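Local coordinates for ganglioside-induced differentiation-associated protein 2 (Homo sapiens, PDB 4UML) that is not fully defined in function but carries a macro domain, a module that in related proteins commonly binds ADP-ribose or its derivatives, at residues A71-S76 with S163-C168; M92-D97 with F119-R124; S148-V153 with C168-A173; A186-R191 with P221-R226. All coordinates share one frame; numbering follows the deposited sequence.

Interaction 1: residues A71-S76 with S163-C168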
loop_
_atom_site.group_PDB
_atom_site.type_symbol
_atom_site.label_atom_id
_atom_site.label_comp_id
_atom_site.label_asym_id
_atom_site.label_seq_id
_atom_site.Cartn_x
_atom_site.Cartn_y
_atom_site.Cartn_z
ATOM N N ALA A 71 2.379 -8.862 -4.304
ATOM C CA ALA A 71 1.042 -8.306 -4.266
ATOM C C ALA A 71 1.064 -6.789 -4.449
ATOM O O ALA A 71 1.971 -6.084 -3.972
ATOM C CB ALA A 71 0.360 -8.642 -2.949
ATOM N N ILE A 72 0.071 -6.297 -5.162
ATOM C CA ILE A 72 -0.250 -4.884 -5.173
ATOM C C ILE A 72 -1.585 -4.701 -4.465
ATOM O O ILE A 72 -2.393 -5.643 -4.340
ATOM C CB ILE A 72 -0.230 -4.243 -6.576
ATOM C CG1 ILE A 72 -1.288 -4.874 -7.494
ATOM C CG2 ILE A 72 1.145 -4.316 -7.192
ATOM C CD1 ILE A 72 -1.886 -3.849 -8.391
ATOM N N VAL A 73 -1.784 -3.491 -3.972
ATOM C CA VAL A 73 -2.922 -3.152 -3.158
ATOM C C VAL A 73 -3.928 -2.266 -3.921
ATOM O O VAL A 73 -3.570 -1.269 -4.515
ATOM C CB VAL A 73 -2.472 -2.423 -1.896
ATOM C CG1 VAL A 73 -3.680 -2.027 -1.051
ATOM C CG2 VAL A 73 -1.494 -3.263 -1.079
ATOM N N ASN A 74 -5.175 -2.704 -3.913
ATOM C CA ASN A 74 -6.299 -2.002 -4.470
ATOM C C ASN A 74 -7.067 -1.416 -3.295
ATOM O O ASN A 74 -7.134 -2.014 -2.215
ATOM C CB ASN A 74 -7.184 -2.950 -5.268
ATOM C CG ASN A 74 -8.406 -2.231 -5.873
ATOM O OD1 ASN A 74 -8.300 -1.109 -6.304
ATOM N ND2 ASN A 74 -9.559 -2.867 -5.832
ATOM N N THR A 75 -7.523 -0.188 -3.468
ATOM C CA THR A 75 -8.337 0.491 -2.471
ATOM C C THR A 75 -9.730 0.701 -3.050
ATOM O O THR A 75 -9.860 1.104 -4.224
ATOM C CB THR A 75 -7.677 1.773 -1.949
ATOM O OG1 THR A 75 -8.358 2.205 -0.774
ATOM C CG2 THR A 75 -7.634 2.907 -2.987
ATOM N N SER A 76 -10.760 0.409 -2.249
ATOM C CA SER A 76 -12.114 0.272 -2.805
ATOM C C SER A 76 -13.220 0.674 -1.827
ATOM O O SER A 76 -12.962 1.364 -0.837
ATOM C CB SER A 76 -12.287 -1.154 -3.295
ATOM O OG SER A 76 -13.330 -1.284 -4.236
ATOM N N SER A 163 7.428 -11.751 -0.797
ATOM C CA SER A 163 8.681 -11.021 -0.752
ATOM C C SER A 163 8.548 -9.495 -0.977
ATOM O O SER A 163 9.415 -8.730 -0.541
ATOM C CB SER A 163 9.662 -11.636 -1.752
ATOM O OG SER A 163 9.234 -11.402 -3.078
ATOM N N SER A 164 7.470 -9.045 -1.627
ATOM C CA SER A 164 7.254 -7.610 -1.820
ATOM C C SER A 164 5.780 -7.253 -1.916
ATOM O O SER A 164 4.936 -8.073 -2.343
ATOM C CB SER A 164 7.998 -7.059 -3.032
ATOM O OG SER A 164 7.571 -7.667 -4.217
ATOM N N VAL A 165 5.485 -6.039 -1.461
ATOM C CA VAL A 165 4.135 -5.464 -1.483
ATOM C C VAL A 165 4.214 -4.043 -2.073
ATOM O O VAL A 165 5.049 -3.232 -1.666
ATOM C CB VAL A 165 3.457 -5.453 -0.103
ATOM C CG1 VAL A 165 2.036 -4.876 -0.168
ATOM C CG2 VAL A 165 3.383 -6.866 0.473
ATOM N N GLY A 166 3.418 -3.811 -3.108
ATOM C CA GLY A 166 3.207 -2.494 -3.675
ATOM C C GLY A 166 1.971 -1.837 -3.107
ATOM O O GLY A 166 0.865 -2.205 -3.441
ATOM N N PHE A 167 2.158 -0.879 -2.223
ATOM C CA PHE A 167 1.051 -0.090 -1.714
ATOM C C PHE A 167 0.648 1.019 -2.661
ATOM O O PHE A 167 1.490 1.729 -3.177
ATOM C CB PHE A 167 1.383 0.576 -0.376
ATOM C CG PHE A 167 1.300 -0.342 0.798
ATOM C CD1 PHE A 167 0.083 -0.576 1.433
ATOM C CD2 PHE A 167 2.442 -0.946 1.283
ATOM C CE1 PHE A 167 0.007 -1.419 2.520
ATOM C CE2 PHE A 167 2.366 -1.777 2.368
ATOM C CZ PHE A 167 1.157 -2.031 2.974
ATOM N N CYS A 168 -0.658 1.166 -2.851
ATOM C CA CYS A 168 -1.230 2.411 -3.348
ATOM C C CYS A 168 -1.393 3.291 -2.121
ATOM O O CYS A 168 -1.231 2.844 -0.962
ATOM C CB CYS A 168 -2.574 2.185 -4.037
ATOM S SG CYS A 168 -3.864 1.536 -2.923
#
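V73 holds CG1 anti to its backbone N (chi1 178°), which places CG2 beside that N and over the neighbouring strand; V165 likewise carries CG1 anti to N. The two valines cross obliquely, with V73 CG2 at 4.0 Å from V165 CG1. CG2 of V73 also lies 4.0 Å from F167 CD1, while V165 CG1 stands over one face of that ring, displaced toward its rim. In C168, SG takes the crowded position between backbone N and carbonyl carbon (chi1 63°), and this turns it back to 3.9 Å from T75 CB and alongside V73 CG1.

Beneath these side chains, strands 71-75 and 164-167 run parallel, their axes inclined by 25°. G166 is held through both its N and its O by strand 71-75: its N donates to A71 O at 2.8 Å, nearly along the C=O axis, and its O accepts from V73 N at 3.0 Å. A71 N to S164 O, at 3.3 Å, is a weak third bond. A CB on G166 would come only 3.3 Å from I72 CG2, so the close approach here suits a residue without a side chain. Beyond G166 the backbone pairing stops; T75 OG1 instead bonds to I170 O. The chemistry is thus divided: backbone bonds fix the register, whereas apolar side chains pack over the paired strands and C168 SG closes the end, where buried C168 N has no partner in the model.

Interaction 2: residues M92-D97 with F119-R124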
loop_
_atom_site.group_PDB
_atom_site.type_symbol
_atom_site.label_atom_id
_atom_site.label_comp_id
_atom_site.label_asym_id
_atom_site.label_seq_id
_atom_site.Cartn_x
_atom_site.Cartn_y
_atom_site.Cartn_z
ATOM N N MET A 92 -8.498 -2.708 -15.171
ATOM C CA MET A 92 -8.211 -2.760 -16.563
ATOM C C MET A 92 -7.057 -3.731 -16.835
ATOM O O MET A 92 -7.133 -4.565 -17.745
ATOM C CB MET A 92 -7.837 -1.370 -17.036
ATOM C CG MET A 92 -7.260 -1.396 -18.430
ATOM S SD MET A 92 -7.130 0.262 -19.086
ATOM C CE MET A 92 -8.862 0.590 -19.426
ATOM N N LEU A 93 -5.985 -3.643 -16.046
ATOM C CA LEU A 93 -4.795 -4.465 -16.338
ATOM C C LEU A 93 -4.927 -5.893 -15.887
ATOM O O LEU A 93 -4.356 -6.794 -16.520
ATOM C CB LEU A 93 -3.566 -3.811 -15.795
ATOM C CG LEU A 93 -3.266 -2.514 -16.531
ATOM C CD1 LEU A 93 -2.044 -1.869 -15.907
ATOM C CD2 LEU A 93 -3.058 -2.780 -18.025
ATOM N N ALA A 94 -5.701 -6.141 -14.838
ATOM C CA ALA A 94 -5.956 -7.506 -14.454
ATOM C C ALA A 94 -6.820 -8.256 -15.485
ATOM O O ALA A 94 -6.619 -9.450 -15.704
ATOM C CB ALA A 94 -6.584 -7.577 -13.073
ATOM N N GLY A 95 -7.800 -7.582 -16.068
ATOM C CA GLY A 95 -8.730 -8.233 -17.011
ATOM C C GLY A 95 -10.012 -8.818 -16.384
ATOM O O GLY A 95 -10.200 -8.835 -15.161
ATOM N N PRO A 96 -10.905 -9.332 -17.225
ATOM C CA PRO A 96 -12.233 -9.734 -16.760
ATOM C C PRO A 96 -12.260 -10.951 -15.865
ATOM O O PRO A 96 -13.274 -11.163 -15.207
ATOM C CB PRO A 96 -12.981 -10.094 -18.068
ATOM C CG PRO A 96 -11.915 -10.297 -19.087
ATOM C CD PRO A 96 -10.778 -9.401 -18.693
ATOM N N ASP A 97 -11.212 -11.778 -15.864
ATOM C CA ASP A 97 -11.265 -12.999 -15.073
ATOM C C ASP A 97 -11.339 -12.650 -13.604
ATOM O O ASP A 97 -11.781 -13.491 -12.785
ATOM C CB ASP A 97 -10.065 -13.907 -15.303
ATOM C CG ASP A 97 -10.021 -14.505 -16.683
ATOM O OD1 ASP A 97 -10.923 -14.224 -17.489
ATOM O OD2 ASP A 97 -9.056 -15.261 -16.957
ATOM N N PHE A 119 -4.325 -12.100 -12.098
ATOM C CA PHE A 119 -4.770 -12.325 -13.500
ATOM C C PHE A 119 -3.748 -11.757 -14.516
ATOM O O PHE A 119 -2.619 -12.251 -14.507
ATOM C CB PHE A 119 -6.255 -11.920 -13.630
ATOM C CG PHE A 119 -7.145 -12.730 -12.693
ATOM C CD1 PHE A 119 -7.418 -14.077 -12.960
ATOM C CD2 PHE A 119 -7.626 -12.191 -11.494
ATOM C CE1 PHE A 119 -8.217 -14.843 -12.100
ATOM C CE2 PHE A 119 -8.408 -12.961 -10.620
ATOM C CZ PHE A 119 -8.706 -14.281 -10.919
ATOM N N ASN A 120 -4.056 -10.750 -15.330
ATOM C CA ASN A 120 -3.027 -10.255 -16.258
ATOM C C ASN A 120 -2.024 -9.259 -15.662
ATOM O O ASN A 120 -1.154 -8.729 -16.370
ATOM C CB ASN A 120 -3.649 -9.720 -17.548
ATOM C CG ASN A 120 -2.618 -9.376 -18.632
ATOM O OD1 ASN A 120 -1.798 -10.182 -19.012
ATOM N ND2 ASN A 120 -2.687 -8.179 -19.124
ATOM N N LEU A 121 -2.123 -8.970 -14.373
ATOM C CA LEU A 121 -1.181 -8.033 -13.799
ATOM C C LEU A 121 0.190 -8.685 -13.691
ATOM O O LEU A 121 0.305 -9.929 -13.551
ATOM C CB LEU A 121 -1.614 -7.624 -12.390
ATOM C CG LEU A 121 -2.860 -6.791 -12.189
ATOM C CD1 LEU A 121 -3.088 -6.617 -10.684
ATOM C CD2 LEU A 121 -2.744 -5.452 -12.905
ATOM N N ALA A 122 1.225 -7.857 -13.719
ATOM C CA ALA A 122 2.574 -8.365 -13.407
ATOM C C ALA A 122 2.676 -8.973 -11.997
ATOM O O ALA A 122 3.479 -9.884 -11.758
ATOM C CB ALA A 122 3.595 -7.280 -13.598
ATOM N N ALA A 123 1.869 -8.484 -11.065
ATOM C CA ALA A 123 1.901 -8.979 -9.677
ATOM C C ALA A 123 1.124 -10.294 -9.579
ATOM O O ALA A 123 0.122 -10.462 -10.257
ATOM C CB ALA A 123 1.280 -7.963 -8.745
ATOM N N ARG A 124 1.577 -11.196 -8.715
ATOM C CA ARG A 124 0.912 -12.476 -8.441
ATOM C C ARG A 124 -0.459 -12.312 -7.771
ATOM O O ARG A 124 -1.380 -13.082 -8.064
ATOM C CB ARG A 124 1.819 -13.378 -7.572
ATOM C CG ARG A 124 1.266 -14.760 -7.223
ATOM C CD ARG A 124 2.171 -15.509 -6.222
ATOM N NE ARG A 124 3.476 -15.882 -6.790
ATOM C CZ ARG A 124 4.621 -16.036 -6.104
ATOM N NH1 ARG A 124 4.683 -15.854 -4.774
ATOM N NH2 ARG A 124 5.734 -16.382 -6.760
HETATM O O HOH W 1 -5.552 -6.761 -19.229
HETATM O O HOH W 2 -1.157 -6.085 -16.702
#
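The C-terminal end of helix 85-94 presents a shallow hollow beside L93 and A94, and the branched end of L121 is the bump that fills it. L121 CD2 presses on L93 CB at 3.4 Å, closer than usual van der Waals contact, and sits 3.6 Å from A94 N; its CG rests 3.9 Å from A94 CB. Further along, the F119 ring forms a broad flat surface on which the backbone of D97 lies: the carbonyl carbon of D97 is above the centre of one face, and D97 CB meets F119 CD1 at 3.5 Å. F119 also touches L98 and D101, so the ring packs against the start of helix 97-105.

Between L121 and the F119 ring, the polar fit is made by A94 O. It accepts from N120 N at 2.9 Å with an N-H...O angle of 166°, the donor lying in the carbonyl plane on a lone pair. L93 O takes a weak bond from N120 ND2, and two waters also donate to it: one also links M92 O to N120 ND2, the other reaches N120 O. G95, with phi 91°, ends the helical path, which turns the chain away toward P96 and D97.

An alanine at F119 removes the ring and would probably leave the D97 backbone and the start of helix 97-105 less firmly packed on this loop. The arrangement is a helix C-terminus whose last carbonyls are met by the turn joining two adjacent antiparallel strands, 113-117 and 125-129, at the edge of the macro-domain sheet.

Interaction 3: residues S148-V153 with C168-A173; sequences SCYRNV and CVINSA
I170 and Y150 bury the most surface here, and they meet tip to tip. Leaving helix 139-159 with CG beside its backbone N (chi1 -79°), Y150 extends its ring toward the loop that follows strand 164-167. I170, with CG1 likewise beside N and the chain extended at chi2, lays its terminal methyl on the ring. CD1 is 3.6 Å from the ring centroid and only 11° off the ring normal, a centred CH-pi contact. CG1 follows toward the phenol end, 3.8 Å from Y150 CZ.

The hydroxyl of the same tyrosine serves the backbone of the loop. I170 N donates to Y150 OH at 3.3 Å, a straight but weak bond, and a water in the plane of the ring at its edge lies 2.8 Å from OH and donates to C168 O. One phenol group therefore reaches two backbone polar groups of the turn, the first directly and the second through water.

C149 provides the third surface. Its CB packs at 3.9 Å on I170 CG2, the branch that points anti to the backbone N, with SG close behind; I170 is thus wedged between the two neighbouring helix residues by its two branches. V153, one turn on from C149, comes near CD1 more loosely and also touches V73, V165 and F167 of the sheet.

Helix 139-159 belongs to a beta-alpha-beta crossover from strand 125-129 to strand 164-167, and the contact fixes the loop at the end of the second strand. In macro-domain relatives, loops at the C-terminal ends of the parallel strands line the nucleotide cleft; this one probably occupies a comparable place.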
loop_
_atom_site.group_PDB
_atom_site.type_symbol
_atom_site.label_atom_id
_atom_site.label_comp_id
_atom_site.label_asym_id
_atom_site.label_seq_id
_atom_site.Cartn_x
_atom_site.Cartn_y
_atom_site.Cartn_z
ATOM N N SER A 148 -5.943 -0.264 10.420
ATOM C CA SER A 148 -6.294 -1.656 10.151
ATOM C C SER A 148 -6.076 -2.024 8.700
ATOM O O SER A 148 -5.630 -3.121 8.418
ATOM C CB SER A 148 -7.722 -1.967 10.592
ATOM O OG SER A 148 -7.754 -1.916 12.006
ATOM N N CYS A 149 -6.414 -1.137 7.763
ATOM C CA CYS A 149 -6.080 -1.398 6.362
ATOM C C CYS A 149 -4.603 -1.768 6.190
ATOM O O CYS A 149 -4.291 -2.791 5.582
ATOM C CB CYS A 149 -6.383 -0.164 5.503
ATOM S SG CYS A 149 -8.135 0.175 5.334
ATOM N N TYR A 150 -3.706 -0.902 6.646
ATOM C CA TYR A 150 -2.278 -1.131 6.456
ATOM C C TYR A 150 -1.798 -2.406 7.215
ATOM O O TYR A 150 -1.066 -3.207 6.676
ATOM C CB TYR A 150 -1.467 0.093 6.896
ATOM C CG TYR A 150 -1.475 1.170 5.871
ATOM C CD1 TYR A 150 -0.565 1.138 4.825
ATOM C CD2 TYR A 150 -2.473 2.156 5.856
ATOM C CE1 TYR A 150 -0.607 2.082 3.818
ATOM C CE2 TYR A 150 -2.508 3.128 4.867
ATOM C CZ TYR A 150 -1.587 3.078 3.852
ATOM O OH TYR A 150 -1.620 3.986 2.862
ATOM N N ARG A 151 -2.271 -2.573 8.436
ATOM C CA ARG A 151 -1.948 -3.737 9.282
ATOM C C ARG A 151 -2.423 -5.049 8.622
ATOM O O ARG A 151 -1.701 -6.040 8.549
ATOM C CB ARG A 151 -2.662 -3.523 10.605
ATOM C CG ARG A 151 -2.513 -4.645 11.628
ATOM C CD ARG A 151 -3.698 -5.601 11.620
ATOM N NE ARG A 151 -3.707 -6.449 12.819
ATOM C CZ ARG A 151 -4.521 -7.491 13.021
ATOM N NH1 ARG A 151 -5.412 -7.853 12.108
ATOM N NH2 ARG A 151 -4.443 -8.178 14.159
ATOM N N ASN A 152 -3.654 -5.054 8.126
ATOM C CA ASN A 152 -4.181 -6.251 7.504
ATOM C C ASN A 152 -3.566 -6.616 6.149
ATOM O O ASN A 152 -3.484 -7.805 5.798
ATOM C CB ASN A 152 -5.694 -6.168 7.435
ATOM C CG ASN A 152 -6.339 -6.382 8.800
ATOM O OD1 ASN A 152 -5.881 -7.224 9.561
ATOM N ND2 ASN A 152 -7.371 -5.604 9.122
ATOM N N VAL A 153 -3.158 -5.606 5.373
ATOM C CA VAL A 153 -2.413 -5.866 4.145
ATOM C C VAL A 153 -1.130 -6.595 4.465
ATOM O O VAL A 153 -0.791 -7.645 3.870
ATOM C CB VAL A 153 -2.081 -4.534 3.419
ATOM C CG1 VAL A 153 -1.045 -4.741 2.320
ATOM C CG2 VAL A 153 -3.364 -3.992 2.793
ATOM N N CYS A 168 -0.658 1.166 -2.851
ATOM C CA CYS A 168 -1.230 2.411 -3.348
ATOM C C CYS A 168 -1.393 3.291 -2.121
ATOM O O CYS A 168 -1.231 2.844 -0.962
ATOM C CB CYS A 168 -2.574 2.185 -4.037
ATOM S SG CYS A 168 -3.864 1.536 -2.923
ATOM N N VAL A 169 -1.720 4.547 -2.357
ATOM C CA VAL A 169 -2.137 5.404 -1.272
ATOM C C VAL A 169 -3.530 4.919 -0.902
ATOM O O VAL A 169 -4.456 5.039 -1.712
ATOM C CB VAL A 169 -2.102 6.878 -1.733
ATOM C CG1 VAL A 169 -2.639 7.790 -0.634
ATOM C CG2 VAL A 169 -0.658 7.274 -2.075
ATOM N N ILE A 170 -3.686 4.279 0.274
ATOM C CA ILE A 170 -4.951 3.610 0.576
ATOM C C ILE A 170 -6.122 4.605 0.760
ATOM O O ILE A 170 -7.263 4.270 0.474
ATOM C CB ILE A 170 -4.817 2.628 1.802
ATOM C CG1 ILE A 170 -3.944 1.429 1.361
ATOM C CG2 ILE A 170 -6.172 2.129 2.302
ATOM C CD1 ILE A 170 -3.588 0.440 2.452
ATOM N N ASN A 171 -5.818 5.788 1.248
ATOM C CA ASN A 171 -6.824 6.830 1.424
ATOM C C ASN A 171 -7.098 7.465 0.060
ATOM O O ASN A 171 -6.247 8.153 -0.466
ATOM C CB ASN A 171 -6.331 7.884 2.429
ATOM C CG ASN A 171 -4.892 8.342 2.174
ATOM O OD1 ASN A 171 -3.923 7.555 2.252
ATOM N ND2 ASN A 171 -4.736 9.628 1.883
ATOM N N SER A 172 -8.219 7.144 -0.549
ATOM C CA SER A 172 -8.576 7.745 -1.851
ATOM C C SER A 172 -8.950 9.206 -1.654
ATOM O O SER A 172 -9.450 9.584 -0.594
ATOM C CB SER A 172 -9.729 6.996 -2.495
ATOM O OG SER A 172 -10.859 6.975 -1.644
ATOM N N ALA A 173 -8.725 10.033 -2.667
ATOM C CA ALA A 173 -9.110 11.446 -2.585
ATOM C C ALA A 173 -10.610 11.562 -2.317
ATOM O O ALA A 173 -11.033 12.333 -1.454
ATOM C CB ALA A 173 -8.702 12.202 -3.846
HETATM O O HOH W 3 0.670 4.277 1.238
#

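Interaction 4: residues A186-R191 with P221-R226; sequences ALRTVR and PLYFPR
R191 leaves helix 179-197 with CG anti to its backbone N, then bends at chi2 (66°), so that its chain slides past F224 in the opposite direction. CB lies 3.6 Å from F224 CZ. CG passes over Y223 O, and CD comes to 3.2 Å from the same oxygen while resting 3.7 Å from F224 CE1. NE turns to a salt bridge with E195. At the tip, NH1 donates to Y223 O at 3.0 Å, reaching a lone pair in the carbonyl plane although the oxygen is tilted 31° from the guanidinium plane. NH1 also touches P225 CD at 3.8 Å and makes a weak bond to a water that donates to P225 O; NH2 bonds to L48 O. The group is thus fixed by partners at all three nitrogens, and its charge probably helps to polarise the Y223 carbonyl at the end of helix 210-223. An alanine at R191 takes away these bonds and would probably loosen the chain end beyond Y223.

The Y223 ring is held between two surfaces. L187 CB meets Y223 CD2 at 3.6 Å, and R188 CB meets Y223 CE1 at 3.6 Å. R188 N lies over one face of the ring, offset toward the rim, and L222 CG over the opposite one. The phenol OH bonds to H184.

Helix 179-197 therefore has several neighbours: the end of helix 210-223, with L187 also touching Y216, L219 and L220; helix 139-159, where A186 and T189 meet Y150; and strand 164-167, where V190 packs on F167. R191 and F224 both reach V53 of helix 51-54.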
loop_
_atom_site.group_PDB
_atom_site.type_symbol
_atom_site.label_atom_id
_atom_site.label_comp_id
_atom_site.label_asym_id
_atom_site.label_seq_id
_atom_site.Cartn_x
_atom_site.Cartn_y
_atom_site.Cartn_z
ATOM N N ALA A 186 0.239 5.555 7.516
ATOM C CA ALA A 186 0.805 4.605 6.572
ATOM C C ALA A 186 2.289 4.316 6.910
ATOM O O ALA A 186 2.689 3.154 7.061
ATOM C CB ALA A 186 0.684 5.142 5.151
ATOM N N LEU A 187 3.086 5.360 7.050
ATOM C CA LEU A 187 4.521 5.167 7.280
ATOM C C LEU A 187 4.821 4.574 8.648
ATOM O O LEU A 187 5.687 3.702 8.777
ATOM C CB LEU A 187 5.262 6.488 7.091
ATOM C CG LEU A 187 5.135 7.101 5.699
ATOM C CD1 LEU A 187 5.891 8.402 5.645
ATOM C CD2 LEU A 187 5.654 6.128 4.667
ATOM N N ARG A 188 4.134 5.060 9.674
ATOM C CA ARG A 188 4.355 4.549 11.032
ATOM C C ARG A 188 4.046 3.055 11.118
ATOM O O ARG A 188 4.816 2.244 11.668
ATOM C CB ARG A 188 3.490 5.346 12.012
ATOM C CG ARG A 188 3.694 4.999 13.477
ATOM C CD ARG A 188 2.858 5.940 14.340
ATOM N NE ARG A 188 1.442 5.619 14.160
ATOM C CZ ARG A 188 0.442 6.491 14.146
ATOM N NH1 ARG A 188 0.657 7.783 14.332
ATOM N NH2 ARG A 188 -0.793 6.050 13.965
ATOM N N THR A 189 2.937 2.658 10.513
ATOM C CA THR A 189 2.520 1.257 10.551
ATOM C C THR A 189 3.503 0.353 9.825
ATOM O O THR A 189 3.864 -0.764 10.293
ATOM C CB THR A 189 1.104 1.113 9.927
ATOM O OG1 THR A 189 0.216 2.029 10.578
ATOM C CG2 THR A 189 0.598 -0.290 10.022
ATOM N N VAL A 190 3.963 0.792 8.663
ATOM C CA VAL A 190 4.916 -0.020 7.926
ATOM C C VAL A 190 6.266 -0.061 8.670
ATOM O O VAL A 190 6.927 -1.091 8.690
ATOM C CB VAL A 190 5.112 0.498 6.473
ATOM C CG1 VAL A 190 6.292 -0.148 5.797
ATOM C CG2 VAL A 190 3.857 0.267 5.645
ATOM N N ARG A 191 6.681 1.074 9.218
ATOM C CA ARG A 191 7.941 1.109 10.001
ATOM C C ARG A 191 7.908 0.044 11.098
ATOM O O ARG A 191 8.776 -0.825 11.148
ATOM C CB ARG A 191 8.214 2.504 10.557
ATOM C CG ARG A 191 9.306 2.555 11.620
ATOM C CD ARG A 191 10.650 2.185 11.028
ATOM N NE ARG A 191 11.689 1.896 12.034
ATOM C CZ ARG A 191 12.908 2.448 12.086
ATOM N NH1 ARG A 191 13.308 3.407 11.245
ATOM N NH2 ARG A 191 13.744 2.040 13.031
ATOM N N PRO A 221 11.691 10.709 6.197
ATOM C CA PRO A 221 12.784 10.893 7.160
ATOM C C PRO A 221 12.404 10.735 8.636
ATOM O O PRO A 221 13.244 10.339 9.423
ATOM C CB PRO A 221 13.252 12.335 6.888
ATOM C CG PRO A 221 12.807 12.647 5.511
ATOM C CD PRO A 221 11.511 11.895 5.338
ATOM N N LEU A 222 11.154 11.023 9.006
ATOM C CA LEU A 222 10.701 10.913 10.396
ATOM C C LEU A 222 10.514 9.458 10.847
ATOM O O LEU A 222 10.821 9.098 12.001
ATOM C CB LEU A 222 9.420 11.741 10.544
ATOM C CG LEU A 222 8.454 11.695 11.732
ATOM C CD1 LEU A 222 9.102 12.075 13.061
ATOM C CD2 LEU A 222 7.290 12.648 11.429
ATOM N N TYR A 223 10.019 8.608 9.943
ATOM C CA TYR A 223 9.814 7.196 10.246
ATOM C C TYR A 223 10.984 6.325 9.833
ATOM O O TYR A 223 11.170 5.257 10.391
ATOM C CB TYR A 223 8.498 6.707 9.612
ATOM C CG TYR A 223 7.376 7.488 10.209
ATOM C CD1 TYR A 223 6.948 7.209 11.483
ATOM C CD2 TYR A 223 6.827 8.579 9.553
ATOM C CE1 TYR A 223 5.962 7.948 12.073
ATOM C CE2 TYR A 223 5.831 9.322 10.141
ATOM C CZ TYR A 223 5.412 8.998 11.402
ATOM O OH TYR A 223 4.436 9.735 12.015
ATOM N N PHE A 224 11.797 6.814 8.896
ATOM C CA PHE A 224 12.931 6.053 8.387
ATOM C C PHE A 224 14.171 6.966 8.317
ATOM O O PHE A 224 14.666 7.269 7.228
ATOM C CB PHE A 224 12.587 5.456 7.010
ATOM C CG PHE A 224 11.414 4.489 7.039
ATOM C CD1 PHE A 224 11.600 3.140 7.302
ATOM C CD2 PHE A 224 10.123 4.941 6.797
ATOM C CE1 PHE A 224 10.521 2.254 7.331
ATOM C CE2 PHE A 224 9.043 4.059 6.822
ATOM C CZ PHE A 224 9.244 2.722 7.089
ATOM N N PRO A 225 14.641 7.451 9.489
ATOM C CA PRO A 225 15.847 8.306 9.487
ATOM C C PRO A 225 17.037 7.628 8.786
ATOM O O PRO A 225 17.285 6.437 8.995
ATOM C CB PRO A 225 16.140 8.505 10.980
ATOM C CG PRO A 225 15.441 7.403 11.686
ATOM C CD PRO A 225 14.217 7.107 10.859
ATOM N N ARG A 226 17.749 8.381 7.955
ATOM C CA ARG A 226 18.873 7.848 7.154
ATOM C C ARG A 226 20.264 7.918 7.839
ATOM O O ARG A 226 21.064 6.998 7.697
ATOM C CB ARG A 226 18.955 8.597 5.825
ATOM C CG ARG A 226 17.775 8.394 4.898
ATOM C CD ARG A 226 17.488 9.679 4.148
ATOM N NE ARG A 226 17.178 9.460 2.743
ATOM C CZ ARG A 226 17.052 10.444 1.852
ATOM N NH1 ARG A 226 17.200 11.711 2.225
ATOM N NH2 ARG A 226 16.769 10.161 0.586
HETATM O O HOH W 4 15.783 4.029 9.794
#

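How the interactions relate
From the N terminus, strand 71-75 is the first partner met. Interaction 1 joins it to strand 164-167 and closes the longest loop, which contains interaction 2 entirely: there the end of helix 85-94 meets the turn before strand 125-129. The two touch through I72 with L121 and A123. Interaction 3 crosses interaction 1, because 148-153 falls within that loop whereas 168-173 continues past it; they share C168, and F167 packs on Y150. Interaction 4 follows in series, closing the C-terminal end onto helix 179-197. It touches interaction 3 through Y150 and interaction 1 through V190 on F167, while interactions 2 and 4 lie on opposite sides of the chain's centre.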